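Local coordinates for ABC sugar transporter, periplasmic sugar binding protein (Legionella pneumophila subsp. pneumophila, PDB 3ROT), which probably binds a carbohydrate in the periplasm as the solute-binding component of an ABC sugar transporter, at residues Phe53-Ser56 against Ala57-Thr60. Sequence-based numbering, arbitrary orientation.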
ATOM      1  N   PHE A  53       2.125 -20.827   7.875  1.00 38.03           N
ATOM      2  CA  PHE A  53       1.896 -21.105   6.455  1.00 36.38           C
ATOM      3  C   PHE A  53       2.805 -22.243   5.974  1.00 36.61           C
ATOM      4  O   PHE A  53       2.352 -23.195   5.334  1.00 37.20           O
ATOM      5  CB  PHE A  53       2.166 -19.859   5.609  1.00 37.14           C
ATOM      6  CG  PHE A  53       1.044 -18.859   5.613  1.00 38.27           C
ATOM      7  CD1 PHE A  53      -0.262 -19.257   5.344  1.00 39.21           C
ATOM      8  CD2 PHE A  53       1.301 -17.511   5.844  1.00 39.62           C
ATOM      9  CE1 PHE A  53      -1.299 -18.324   5.300  1.00 39.24           C
ATOM     10  CE2 PHE A  53       0.273 -16.575   5.802  1.00 40.24           C
ATOM     11  CZ  PHE A  53      -1.030 -16.983   5.528  1.00 39.85           C
ATOM     12  N   ILE A  54       4.097 -22.129   6.277  1.00 35.57           N
ATOM     13  CA  ILE A  54       5.081 -23.132   5.894  1.00 34.76           C
ATOM     14  C   ILE A  54       4.730 -24.482   6.502  1.00 36.23           C
ATOM     15  O   ILE A  54       4.843 -25.520   5.855  1.00 33.97           O
ATOM     16  CB  ILE A  54       6.497 -22.735   6.384  1.00 32.72           C
ATOM     17  CG1 ILE A  54       6.958 -21.469   5.660  1.00 33.24           C
ATOM     18  CG2 ILE A  54       7.466 -23.878   6.156  1.00 31.02           C
ATOM     19  CD1 ILE A  54       8.253 -20.902   6.174  1.00 31.90           C
ATOM     20  N   GLU A  55       4.313 -24.448   7.761  1.00 39.11           N
ATOM     21  CA  GLU A  55       3.947 -25.647   8.498  1.00 41.99           C
ATOM     22  C   GLU A  55       2.741 -26.342   7.854  1.00 42.24           C
ATOM     23  O   GLU A  55       2.763 -27.549   7.619  1.00 41.29           O
ATOM     24  CB  GLU A  55       3.642 -25.266   9.948  1.00 43.92           C
ATOM     25  CG  GLU A  55       4.295 -26.153  10.998  1.00 50.14           C
ATOM     26  CD  GLU A  55       5.796 -26.293  10.816  1.00 52.08           C
ATOM     27  OE1 GLU A  55       6.222 -27.087   9.955  1.00 55.50           O
ATOM     28  OE2 GLU A  55       6.554 -25.604  11.526  1.00 54.77           O
ATOM     29  N   SER A  56       1.689 -25.586   7.562  1.00 42.59           N
ATOM     30  CA  SER A  56       0.515 -26.185   6.944  1.00 44.81           C
ATOM     31  C   SER A  56       0.830 -26.648   5.526  1.00 44.85           C
ATOM     32  O   SER A  56       0.246 -27.610   5.043  1.00 45.16           O
ATOM     33  CB  SER A  56      -0.667 -25.206   6.942  1.00 46.17           C
ATOM     34  OG  SER A  56      -0.334 -23.972   6.333  1.00 49.96           O
ATOM     35  N   ALA A  57       1.759 -25.971   4.860  1.00 44.00           N
ATOM     36  CA  ALA A  57       2.134 -26.364   3.509  1.00 42.98           C
ATOM     37  C   ALA A  57       2.810 -27.732   3.557  1.00 43.27           C
ATOM     38  O   ALA A  57       2.514 -28.606   2.740  1.00 42.68           O
ATOM     39  CB  ALA A  57       3.078 -25.334   2.899  1.00 43.30           C
ATOM     40  N   LEU A  58       3.711 -27.914   4.523  1.00 42.09           N
ATOM     41  CA  LEU A  58       4.441 -29.173   4.690  1.00 41.81           C
ATOM     42  C   LEU A  58       3.516 -30.370   4.860  1.00 42.42           C
ATOM     43  O   LEU A  58       3.787 -31.443   4.331  1.00 41.60           O
ATOM     44  CB  LEU A  58       5.377 -29.101   5.902  1.00 41.46           C
ATOM     45  CG  LEU A  58       6.543 -28.115   5.836  1.00 42.89           C
ATOM     46  CD1 LEU A  58       7.367 -28.190   7.111  1.00 42.21           C
ATOM     47  CD2 LEU A  58       7.405 -28.448   4.639  1.00 42.77           C
ATOM     48  N   ALA A  59       2.430 -30.180   5.603  1.00 43.15           N
ATOM     49  CA  ALA A  59       1.467 -31.251   5.852  1.00 43.77           C
ATOM     50  C   ALA A  59       0.881 -31.831   4.570  1.00 44.26           C
ATOM     51  O   ALA A  59       0.498 -33.001   4.528  1.00 44.90           O
ATOM     52  CB  ALA A  59       0.342 -30.736   6.743  1.00 44.83           C
ATOM     53  N   THR A  60       0.809 -31.013   3.523  1.00 43.82           N
ATOM     54  CA  THR A  60       0.249 -31.457   2.250  1.00 42.87           C
ATOM     55  C   THR A  60       1.254 -32.190   1.374  1.00 42.33           C
ATOM     56  O   THR A  60       0.909 -32.645   0.289  1.00 42.71           O
ATOM     57  CB  THR A  60      -0.306 -30.268   1.438  1.00 41.99           C
ATOM     58  OG1 THR A  60       0.773 -29.403   1.068  1.00 40.30           O
ATOM     59  CG2 THR A  60      -1.323 -29.486   2.256  1.00 40.64           C
TER
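Phe-53 O accepts the amide of Ala-57 along the usual i to i+4 path, N to O 2.9 Å, with the N-H...O angle bent to 146°. Ser-56 OG, 3.0 Å from Phe-53 O, folds back against its own helix: with chi1 at 55°, the serine hydroxyl lies between its backbone N and carbonyl carbon, where it hydrogen-bonds Gln-52 O. One residue on, Leu-58 N donates to Ile-54 O at 3.0 Å. The next bond, from Ala-59 N to Glu-55 O, is weak at 3.3 Å. Thr-60 follows, and its backbone N and OG1 both donate to Ala-57 O; OG1 lies in the carbonyl plane at 2.5 Å from that oxygen, short for such a bond, and also bonds Tyr-7 OH. On another flank, Ile-54 CG2 meets Leu-58 CG at 4.3 Å, a loose apolar contact. The Glu-55 chain, bent at chi2 (53°), brings OE1 within 3.3 Å of Leu-58 CD1, a van der Waals contact between a carboxylate oxygen and a methyl; OE1 also forms a salt bridge with Arg-81 and OE2 a hydrogen bond with Ser-78, so both oxygens are engaged by helix 76-85. Leu-58 packs on that helix too, and on Ile-65, whereas Ala-57 rests on Tyr-7, Ile-9 and Ile-65. Helix 47-59 forms the beta-alpha-beta crossover from strand 35-39 to strand 64-67, passing over strand 5-9 in a parallel sheet ordered as in type I periplasmic binding proteins, with helix 76-85 alongside.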